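Local coordinates for protein cytochrome C554 (Nitrosomonas europaea, PDB 1FT5) that carries electrons through its four c-type hemes in ammonia oxidation, accepting them directly from hydroxylamine oxidoreductase, at residues K16-A28 / K173-E185. Sequence-based numbering, arbitrary orientation.
With HEM (protoporphyrin IX containing Fe), chain G.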
ATOM      1  N   LYS A  16      15.348  -1.395   0.870  1.00 20.35           N
ATOM      2  CA  LYS A  16      15.681  -0.237   0.095  1.00 19.36           C
ATOM      3  C   LYS A  16      15.348  -0.288  -1.362  1.00 22.88           C
ATOM      4  O   LYS A  16      14.959   0.735  -1.914  1.00 21.25           O
ATOM      5  CB  LYS A  16      17.199   0.132   0.282  1.00 21.75           C
ATOM      6  CG  LYS A  16      17.560   0.325   1.724  1.00 28.45           C
ATOM      7  CD  LYS A  16      19.019   0.719   1.887  1.00 31.45           C
ATOM      8  CE  LYS A  16      19.374   0.837   3.379  1.00 34.58           C
ATOM      9  NZ  LYS A  16      20.683   1.559   3.499  1.00 39.74           N
ATOM     10  N   ALA A  17      15.488  -1.440  -2.007  1.00 21.35           N
ATOM     11  CA  ALA A  17      15.207  -1.512  -3.450  1.00 21.10           C
ATOM     12  C   ALA A  17      13.732  -1.225  -3.712  1.00 20.07           C
ATOM     13  O   ALA A  17      13.387  -0.454  -4.614  1.00 24.14           O
ATOM     14  CB  ALA A  17      15.566  -2.898  -3.980  1.00 22.23           C
ATOM     15  N   GLN A  18      12.864  -1.861  -2.921  1.00 19.28           N
ATOM     16  CA  GLN A  18      11.404  -1.662  -3.114  1.00 15.71           C
ATOM     17  C   GLN A  18      11.069  -0.234  -2.739  1.00 18.58           C
ATOM     18  O   GLN A  18      10.242   0.391  -3.406  1.00 18.48           O
ATOM     19  CB  GLN A  18      10.573  -2.613  -2.213  1.00 16.21           C
ATOM     20  CG  GLN A  18      10.613  -4.077  -2.677  1.00 16.62           C
ATOM     21  CD  GLN A  18      11.868  -4.846  -2.217  1.00 17.68           C
ATOM     22  OE1 GLN A  18      12.736  -4.292  -1.529  1.00 19.05           O
ATOM     23  NE2 GLN A  18      11.962  -6.102  -2.652  1.00 19.28           N
ATOM     24  N   ALA A  19      11.678   0.302  -1.675  1.00 17.40           N
ATOM     25  CA  ALA A  19      11.360   1.695  -1.292  1.00 19.85           C
ATOM     26  C   ALA A  19      11.750   2.726  -2.360  1.00 17.18           C
ATOM     27  O   ALA A  19      11.037   3.725  -2.635  1.00 18.66           O
ATOM     28  CB  ALA A  19      12.061   2.045   0.044  1.00 19.41           C
ATOM     29  N   GLN A  20      12.925   2.537  -2.952  1.00 20.43           N
ATOM     30  CA  GLN A  20      13.390   3.417  -3.988  1.00 21.43           C
ATOM     31  C   GLN A  20      12.444   3.420  -5.205  1.00 18.82           C
ATOM     32  O   GLN A  20      12.237   4.461  -5.810  1.00 23.13           O
ATOM     33  CB  GLN A  20      14.783   2.981  -4.423  1.00 28.01           C
ATOM     34  CG  GLN A  20      15.565   4.100  -5.043  1.00 37.76           C
ATOM     35  CD  GLN A  20      15.889   3.837  -6.500  1.00 41.34           C
ATOM     36  OE1 GLN A  20      15.129   3.166  -7.219  1.00 42.86           O
ATOM     37  NE2 GLN A  20      17.021   4.377  -6.957  1.00 41.99           N
ATOM     38  N   SER A  21      11.888   2.258  -5.544  1.00 18.72           N
ATOM     39  CA  SER A  21      10.987   2.153  -6.690  1.00 16.69           C
ATOM     40  C   SER A  21       9.603   2.701  -6.289  1.00 17.08           C
ATOM     41  O   SER A  21       8.964   3.480  -7.028  1.00 18.22           O
ATOM     42  CB  SER A  21      10.921   0.688  -7.129  1.00 17.73           C
ATOM     43  OG  SER A  21       9.856   0.395  -8.034  1.00 18.12           O
ATOM     44  N   TRP A  22       9.176   2.349  -5.077  1.00 17.11           N
ATOM     45  CA  TRP A  22       7.857   2.824  -4.619  1.00 15.86           C
ATOM     46  C   TRP A  22       7.808   4.379  -4.625  1.00 16.87           C
ATOM     47  O   TRP A  22       6.761   4.993  -4.909  1.00 15.84           O
ATOM     48  CB  TRP A  22       7.630   2.269  -3.182  1.00 15.41           C
ATOM     49  CG  TRP A  22       6.481   2.953  -2.461  1.00 15.61           C
ATOM     50  CD1 TRP A  22       5.145   2.616  -2.539  1.00 15.10           C
ATOM     51  CD2 TRP A  22       6.566   4.139  -1.662  1.00 15.28           C
ATOM     52  NE1 TRP A  22       4.386   3.555  -1.822  1.00 12.99           N
ATOM     53  CE2 TRP A  22       5.230   4.497  -1.290  1.00 14.48           C
ATOM     54  CE3 TRP A  22       7.623   4.958  -1.230  1.00 15.25           C
ATOM     55  CZ2 TRP A  22       4.941   5.641  -0.490  1.00 17.36           C
ATOM     56  CZ3 TRP A  22       7.344   6.090  -0.449  1.00 15.08           C
ATOM     57  CH2 TRP A  22       5.997   6.416  -0.087  1.00 15.92           C
ATOM     58  N   LYS A  23       8.914   5.025  -4.321  1.00 16.12           N
ATOM     59  CA  LYS A  23       8.916   6.479  -4.202  1.00 17.37           C
ATOM     60  C   LYS A  23       8.544   7.183  -5.457  1.00 17.63           C
ATOM     61  O   LYS A  23       8.146   8.365  -5.385  1.00 21.04           O
ATOM     62  CB  LYS A  23      10.314   6.983  -3.756  1.00 23.00           C
ATOM     63  CG  LYS A  23      10.225   8.069  -2.682  1.00 33.71           C
ATOM     64  CD  LYS A  23      10.663   9.457  -3.228  1.00 34.57           C
ATOM     65  CE  LYS A  23      10.267  10.596  -2.246  1.00 36.47           C
ATOM     66  NZ  LYS A  23      10.647  11.959  -2.750  1.00 40.61           N
ATOM     67  N   ASP A  24       8.721   6.519  -6.605  1.00 18.72           N
ATOM     68  CA  ASP A  24       8.413   7.151  -7.879  1.00 23.09           C
ATOM     69  C   ASP A  24       6.985   6.867  -8.339  1.00 21.86           C
ATOM     70  O   ASP A  24       6.559   7.359  -9.396  1.00 27.61           O
ATOM     71  CB  ASP A  24       9.432   6.665  -8.949  1.00 21.92           C
ATOM     72  CG  ASP A  24      10.839   7.240  -8.718  1.00 31.24           C
ATOM     73  OD1 ASP A  24      10.981   8.294  -8.043  1.00 32.08           O
ATOM     74  OD2 ASP A  24      11.816   6.628  -9.210  1.00 34.74           O
ATOM     75  N   THR A  25       6.232   6.120  -7.545  1.00 15.07           N
ATOM     76  CA  THR A  25       4.842   5.721  -7.923  1.00 13.61           C
ATOM     77  C   THR A  25       3.785   6.738  -7.528  1.00 14.75           C
ATOM     78  O   THR A  25       4.027   7.584  -6.677  1.00 16.19           O
ATOM     79  CB  THR A  25       4.430   4.389  -7.288  1.00 16.97           C
ATOM     80  OG1 THR A  25       4.336   4.539  -5.852  1.00 16.18           O
ATOM     81  CG2 THR A  25       5.416   3.283  -7.651  1.00 14.49           C
ATOM     82  N   ALA A  26       2.615   6.679  -8.193  1.00 14.35           N
ATOM     83  CA  ALA A  26       1.513   7.637  -7.914  1.00 15.73           C
ATOM     84  C   ALA A  26       1.126   7.472  -6.437  1.00 15.02           C
ATOM     85  O   ALA A  26       0.858   8.454  -5.744  1.00 13.96           O
ATOM     86  CB  ALA A  26       0.334   7.292  -8.784  1.00 15.69           C
ATOM     87  N   HIS A  27       1.166   6.242  -5.956  1.00 12.77           N
ATOM     88  CA  HIS A  27       0.813   6.010  -4.521  1.00 11.98           C
ATOM     89  C   HIS A  27       1.702   6.871  -3.611  1.00 13.49           C
ATOM     90  O   HIS A  27       1.217   7.547  -2.661  1.00 12.44           O
ATOM     91  CB  HIS A  27       1.018   4.528  -4.113  1.00 13.70           C
ATOM     92  CG  HIS A  27      -0.080   3.613  -4.581  1.00 12.98           C
ATOM     93  ND1 HIS A  27       0.148   2.399  -5.222  1.00 12.66           N
ATOM     94  CD2 HIS A  27      -1.437   3.755  -4.534  1.00 11.06           C
ATOM     95  CE1 HIS A  27      -1.008   1.856  -5.537  1.00 13.30           C
ATOM     96  NE2 HIS A  27      -2.015   2.613  -5.139  1.00 11.96           N
ATOM     97  N   ALA A  28       2.999   6.914  -3.895  1.00 13.64           N
ATOM     98  CA  ALA A  28       3.858   7.705  -2.993  1.00 15.11           C
ATOM     99  C   ALA A  28       3.568   9.189  -3.041  1.00 12.84           C
ATOM    100  O   ALA A  28       3.846   9.935  -2.085  1.00 17.56           O
ATOM    101  CB  ALA A  28       5.385   7.510  -3.349  1.00 14.30           C
ATOM    102  N   LYS A 173      -0.662  -6.395 -11.215  1.00 15.32           N
ATOM    103  CA  LYS A 173       0.495  -6.790 -12.028  1.00 15.89           C
ATOM    104  C   LYS A 173       1.097  -5.617 -12.731  1.00 20.09           C
ATOM    105  O   LYS A 173       1.900  -5.786 -13.621  1.00 22.32           O
ATOM    106  CB  LYS A 173       0.112  -7.895 -13.059  1.00 16.50           C
ATOM    107  CG  LYS A 173      -0.396  -9.157 -12.476  1.00 17.10           C
ATOM    108  CD  LYS A 173      -0.336 -10.343 -13.514  1.00 17.02           C
ATOM    109  CE  LYS A 173      -0.755 -11.657 -12.877  1.00 18.61           C
ATOM    110  NZ  LYS A 173      -0.525 -12.732 -13.890  1.00 20.69           N
ATOM    111  N   GLU A 174       0.734  -4.400 -12.339  1.00 15.06           N
ATOM    112  CA  GLU A 174       1.324  -3.193 -12.909  1.00 17.70           C
ATOM    113  C   GLU A 174       2.445  -2.778 -11.979  1.00 20.11           C
ATOM    114  O   GLU A 174       2.182  -2.170 -10.919  1.00 19.39           O
ATOM    115  CB  GLU A 174       0.231  -2.106 -12.950  1.00 21.72           C
ATOM    116  CG  GLU A 174       0.579  -0.871 -13.750  1.00 27.90           C
ATOM    117  CD  GLU A 174       0.420  -1.095 -15.284  1.00 23.11           C
ATOM    118  OE1 GLU A 174      -0.595  -1.695 -15.787  1.00 27.77           O
ATOM    119  OE2 GLU A 174       1.324  -0.628 -15.914  1.00 25.60           O
ATOM    120  N   VAL A 175       3.696  -3.094 -12.343  1.00 19.75           N
ATOM    121  CA  VAL A 175       4.821  -2.757 -11.427  1.00 17.37           C
ATOM    122  C   VAL A 175       4.976  -1.283 -11.249  1.00 19.94           C
ATOM    123  O   VAL A 175       5.375  -0.821 -10.170  1.00 25.11           O
ATOM    124  CB  VAL A 175       6.168  -3.335 -11.883  1.00 27.11           C
ATOM    125  CG1 VAL A 175       6.120  -4.848 -11.763  1.00 26.29           C
ATOM    126  CG2 VAL A 175       6.482  -2.884 -13.305  1.00 28.11           C
ATOM    127  N   LYS A 176       4.644  -0.502 -12.266  1.00 21.05           N
ATOM    128  CA  LYS A 176       4.802   0.942 -12.095  1.00 22.22           C
ATOM    129  C   LYS A 176       3.787   1.501 -11.144  1.00 20.28           C
ATOM    130  O   LYS A 176       3.871   2.685 -10.819  1.00 24.11           O
ATOM    131  CB  LYS A 176       4.704   1.722 -13.418  1.00 25.93           C
ATOM    132  CG  LYS A 176       5.826   1.323 -14.355  1.00 33.51           C
ATOM    133  CD  LYS A 176       5.541  -0.055 -14.897  1.00 35.25           C
ATOM    134  CE  LYS A 176       4.056  -0.175 -15.139  1.00 33.46           C
ATOM    135  NZ  LYS A 176       3.562  -1.493 -14.903  1.00 20.79           N
ATOM    136  N   ALA A 177       2.810   0.707 -10.736  1.00 18.16           N
ATOM    137  CA  ALA A 177       1.848   1.185  -9.775  1.00 17.11           C
ATOM    138  C   ALA A 177       2.050   0.560  -8.373  1.00 20.91           C
ATOM    139  O   ALA A 177       1.517   1.100  -7.409  1.00 20.98           O
ATOM    140  CB  ALA A 177       0.452   0.894 -10.234  1.00 20.46           C
ATOM    141  N   MET A 178       2.822  -0.532  -8.294  1.00 18.29           N
ATOM    142  CA  MET A 178       3.123  -1.192  -7.015  1.00 18.21           C
ATOM    143  C   MET A 178       4.561  -0.687  -6.648  1.00 17.30           C
ATOM    144  O   MET A 178       4.775   0.251  -5.898  1.00 18.50           O
ATOM    145  CB  MET A 178       3.105  -2.769  -7.198  1.00 24.51           C
ATOM    146  CG  MET A 178       1.809  -3.383  -7.781  1.00 22.82           C
ATOM    147  SD  MET A 178       0.398  -3.225  -6.611  1.00 20.79           S
ATOM    148  CE  MET A 178      -0.219  -1.577  -7.239  1.00 24.69           C
ATOM    149  N   HIS A 179       5.537  -1.427  -7.174  1.00 16.15           N
ATOM    150  CA  HIS A 179       6.966  -1.116  -7.105  1.00 15.46           C
ATOM    151  C   HIS A 179       7.565  -2.323  -7.846  1.00 17.38           C
ATOM    152  O   HIS A 179       6.933  -3.349  -8.008  1.00 17.85           O
ATOM    153  CB  HIS A 179       7.581  -1.018  -5.674  1.00 17.51           C
ATOM    154  CG  HIS A 179       7.284  -2.166  -4.775  1.00 16.45           C
ATOM    155  ND1 HIS A 179       7.821  -3.433  -4.911  1.00 14.15           N
ATOM    156  CD2 HIS A 179       6.437  -2.250  -3.723  1.00 14.11           C
ATOM    157  CE1 HIS A 179       7.258  -4.199  -3.955  1.00 16.33           C
ATOM    158  NE2 HIS A 179       6.396  -3.506  -3.203  1.00 16.13           N
ATOM    159  N   GLU A 180       8.748  -2.136  -8.348  1.00 17.69           N
ATOM    160  CA  GLU A 180       9.427  -3.240  -9.002  1.00 23.29           C
ATOM    161  C   GLU A 180       9.572  -4.360  -7.985  1.00 19.19           C
ATOM    162  O   GLU A 180       9.692  -4.095  -6.756  1.00 18.75           O
ATOM    163  CB  GLU A 180      10.790  -2.757  -9.429  1.00 20.60           C
ATOM    164  CG  GLU A 180      11.566  -3.799 -10.192  1.00 28.38           C
ATOM    165  CD  GLU A 180      10.802  -4.310 -11.412  1.00 29.26           C
ATOM    166  OE1 GLU A 180      10.837  -3.607 -12.438  1.00 33.17           O
ATOM    167  OE2 GLU A 180      10.167  -5.376 -11.349  1.00 27.60           O
ATOM    168  N   HIS A 181       9.651  -5.593  -8.505  1.00 18.51           N
ATOM    169  CA  HIS A 181       9.790  -6.792  -7.685  1.00 16.09           C
ATOM    170  C   HIS A 181      11.233  -7.259  -7.754  1.00 22.88           C
ATOM    171  O   HIS A 181      11.851  -7.280  -8.831  1.00 23.52           O
ATOM    172  CB  HIS A 181       8.817  -7.856  -8.129  1.00 17.38           C
ATOM    173  CG  HIS A 181       7.389  -7.430  -7.949  1.00 18.52           C
ATOM    174  ND1 HIS A 181       6.849  -7.203  -6.698  1.00 17.67           N
ATOM    175  CD2 HIS A 181       6.421  -7.113  -8.847  1.00 19.55           C
ATOM    176  CE1 HIS A 181       5.603  -6.750  -6.842  1.00 17.65           C
ATOM    177  NE2 HIS A 181       5.320  -6.687  -8.130  1.00 18.40           N
ATOM    178  N   TYR A 182      11.788  -7.475  -6.581  1.00 19.64           N
ATOM    179  CA  TYR A 182      13.179  -7.923  -6.439  1.00 21.02           C
ATOM    180  C   TYR A 182      13.198  -9.321  -5.840  1.00 19.23           C
ATOM    181  O   TYR A 182      12.314  -9.765  -5.101  1.00 18.47           O
ATOM    182  CB  TYR A 182      13.972  -6.916  -5.578  1.00 17.73           C
ATOM    183  CG  TYR A 182      13.991  -5.574  -6.221  1.00 20.33           C
ATOM    184  CD1 TYR A 182      13.023  -4.635  -5.907  1.00 22.55           C
ATOM    185  CD2 TYR A 182      14.953  -5.243  -7.212  1.00 25.85           C
ATOM    186  CE1 TYR A 182      12.982  -3.405  -6.533  1.00 25.44           C
ATOM    187  CE2 TYR A 182      14.915  -4.007  -7.839  1.00 24.25           C
ATOM    188  CZ  TYR A 182      13.927  -3.089  -7.501  1.00 25.81           C
ATOM    189  OH  TYR A 182      13.847  -1.861  -8.128  1.00 31.01           O
ATOM    190  N   LYS A 183      14.244 -10.060  -6.205  1.00 23.29           N
ATOM    191  CA  LYS A 183      14.400 -11.456  -5.782  1.00 23.03           C
ATOM    192  C   LYS A 183      14.568 -11.646  -4.273  1.00 22.05           C
ATOM    193  O   LYS A 183      15.380 -10.931  -3.672  1.00 26.70           O
ATOM    194  CB  LYS A 183      15.655 -12.004  -6.471  1.00 22.59           C
ATOM    195  CG  LYS A 183      15.451 -12.207  -7.951  1.00 29.21           C
ATOM    196  CD  LYS A 183      14.714 -13.491  -8.302  1.00 32.77           C
ATOM    197  CE  LYS A 183      14.669 -14.473  -7.137  1.00 33.90           C
ATOM    198  NZ  LYS A 183      13.602 -15.514  -7.329  1.00 39.21           N
ATOM    199  N   LEU A 184      13.800 -12.584  -3.709  1.00 16.95           N
ATOM    200  CA  LEU A 184      13.851 -12.924  -2.293  1.00 20.58           C
ATOM    201  C   LEU A 184      14.723 -14.182  -2.127  1.00 26.73           C
ATOM    202  O   LEU A 184      14.736 -15.055  -3.006  1.00 23.38           O
ATOM    203  CB  LEU A 184      12.470 -13.286  -1.779  1.00 20.28           C
ATOM    204  CG  LEU A 184      11.496 -12.054  -1.729  1.00 19.56           C
ATOM    205  CD1 LEU A 184      10.047 -12.577  -1.547  1.00 19.78           C
ATOM    206  CD2 LEU A 184      11.885 -11.108  -0.584  1.00 19.79           C
ATOM    207  N   GLU A 185      15.446 -14.249  -1.010  1.00 24.26           N
ATOM    208  CA  GLU A 185      16.231 -15.468  -0.703  1.00 25.66           C
ATOM    209  C   GLU A 185      15.295 -16.589  -0.260  1.00 28.46           C
ATOM    210  O   GLU A 185      15.575 -17.788  -0.464  1.00 31.29           O
ATOM    211  CB  GLU A 185      17.237 -15.158   0.394  1.00 27.37           C
ATOM    212  CG  GLU A 185      18.318 -14.234  -0.069  1.00 34.32           C
ATOM    213  CD  GLU A 185      19.178 -14.843  -1.192  1.00 39.01           C
ATOM    214  OE1 GLU A 185      19.183 -16.089  -1.377  1.00 41.04           O
ATOM    215  OE2 GLU A 185      19.852 -14.066  -1.893  1.00 41.92           O
TER
HETATM  216  CHA HEM G 215       5.971  -7.369  -2.623  1.00 17.53           C
HETATM  217  CHB HEM G 215       8.277  -4.192   0.273  1.00 15.53           C
HETATM  218  CHC HEM G 215       4.837  -0.871  -0.777  1.00 13.53           C
HETATM  219  CHD HEM G 215       2.282  -4.274  -3.108  1.00 15.91           C
HETATM  220  C1A HEM G 215       6.903  -6.754  -1.775  1.00 16.52           C
HETATM  221  C2A HEM G 215       8.092  -7.389  -1.301  1.00 15.21           C
HETATM  222  C3A HEM G 215       8.716  -6.528  -0.479  1.00 13.74           C
HETATM  223  C4A HEM G 215       7.942  -5.330  -0.440  1.00 16.94           C
HETATM  224  CMA HEM G 215      10.030  -6.735   0.300  1.00 16.35           C
HETATM  225  CAA HEM G 215       8.570  -8.841  -1.667  1.00 17.37           C
HETATM  226  CBA HEM G 215       9.689  -8.797  -2.789  1.00 16.71           C
HETATM  227  CGA HEM G 215       9.256  -8.010  -4.053  1.00 15.46           C
HETATM  228  O1A HEM G 215       8.254  -8.379  -4.625  1.00 17.62           O
HETATM  229  O2A HEM G 215       9.934  -7.045  -4.397  1.00 19.93           O
HETATM  230  C1B HEM G 215       7.508  -2.990   0.256  1.00 15.15           C
HETATM  231  C2B HEM G 215       7.910  -1.788   0.925  1.00 14.27           C
HETATM  232  C3B HEM G 215       6.970  -0.822   0.599  1.00 14.03           C
HETATM  233  C4B HEM G 215       6.018  -1.504  -0.269  1.00 12.44           C
HETATM  234  CMB HEM G 215       9.158  -1.643   1.800  1.00 12.51           C
HETATM  235  CAB HEM G 215       6.855   0.623   0.975  1.00 10.73           C
HETATM  236  CBB HEM G 215       8.073   1.444   0.486  1.00 13.43           C
HETATM  237  C1C HEM G 215       3.860  -1.561  -1.490  1.00 16.57           C
HETATM  238  C2C HEM G 215       2.632  -0.952  -1.867  1.00 12.83           C
HETATM  239  C3C HEM G 215       1.900  -1.882  -2.438  1.00 12.16           C
HETATM  240  C4C HEM G 215       2.669  -3.088  -2.506  1.00 14.24           C
HETATM  241  CMC HEM G 215       2.222   0.515  -1.615  1.00 15.65           C
HETATM  242  CAC HEM G 215       0.431  -1.731  -2.940  1.00 14.46           C
HETATM  243  CBC HEM G 215       0.083  -0.578  -3.850  1.00 14.34           C
HETATM  244  C1D HEM G 215       3.088  -5.421  -3.218  1.00 15.01           C
HETATM  245  C2D HEM G 215       2.678  -6.638  -3.882  1.00 14.33           C
HETATM  246  C3D HEM G 215       3.760  -7.496  -3.780  1.00 14.21           C
HETATM  247  C4D HEM G 215       4.768  -6.780  -3.035  1.00 13.01           C
HETATM  248  CMD HEM G 215       1.316  -6.923  -4.486  1.00 15.61           C
HETATM  249  CAD HEM G 215       3.824  -8.961  -4.186  1.00 14.43           C
HETATM  250  CBD HEM G 215       3.688  -9.855  -2.992  1.00 13.66           C
HETATM  251  CGD HEM G 215       4.279 -11.270  -3.154  1.00 20.10           C
HETATM  252  O1D HEM G 215       4.220 -12.001  -2.158  1.00 19.91           O
HETATM  253  O2D HEM G 215       4.765 -11.577  -4.240  1.00 18.30           O
HETATM  254  NA  HEM G 215       6.821  -5.491  -1.249  1.00 12.45           N
HETATM  255  NB  HEM G 215       6.325  -2.828  -0.478  1.00 15.28           N
HETATM  256  NC  HEM G 215       3.891  -2.854  -1.887  1.00 10.15           N
HETATM  257  ND  HEM G 215       4.389  -5.490  -2.684  1.00 16.91           N
HETATM  258 FE   HEM G 215       5.376  -4.161  -1.601  1.00 13.85          FE
HETATM  259  O   HOH W   1      14.672   0.247  -6.851  1.00 28.96           O
HETATM  260  O   HOH W   2       3.001   2.128  -5.000  1.00 13.67           O
HETATM  261  O   HOH W   3       2.201   4.829 -10.299  1.00 20.23           O
HETATM  262  O   HOH W   4       0.888   3.920  -7.803  1.00 14.15           O
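His179 sets CG between its backbone N and carbonyl carbon (chi1 50°), so that the imidazole stands between Gln18 and the heme iron, while Ser21, OG anti to its own N (chi1 167°), reaches back to the loop. Together they belong to the axial-ligand site of a bis-histidine c-type heme (heme 3) in a multiheme cytochrome: His179 NE2 binds the iron at 2.0 Å, and His92 supplies the other ligand. His179 ND1 donates to Glu180 O (2.7 Å), which lies in the ring plane and fixes the rotation of the iron-bound imidazole; Gln18 CB covers one ring face. Ser21 OG accepts an almost straight bond from Glu180 N (2.8 Å), pinning the loop just after the ligand. Gln18 sends its amide to the propionate, where NE2 and Tyr182 N both donate to heme O2A; His181 ND1 serves O1A, so three donors hold one carboxylate. Ala17 CB sits centrally over the Tyr182 ring, 3.6 Å from its centroid, and a water links Ala17 O to Tyr182 OH, which also meets Lys208. The two segments carry axial ligands of two hemes, for at the other end His27, with His138, binds the iron of heme 4. The single N-H of His27 ND1 bends weakly to Ala177 O (2.9 Å) and also serves a water, 2.9 Å from ND1, that donates to Thr25 OG1 and Met178 O.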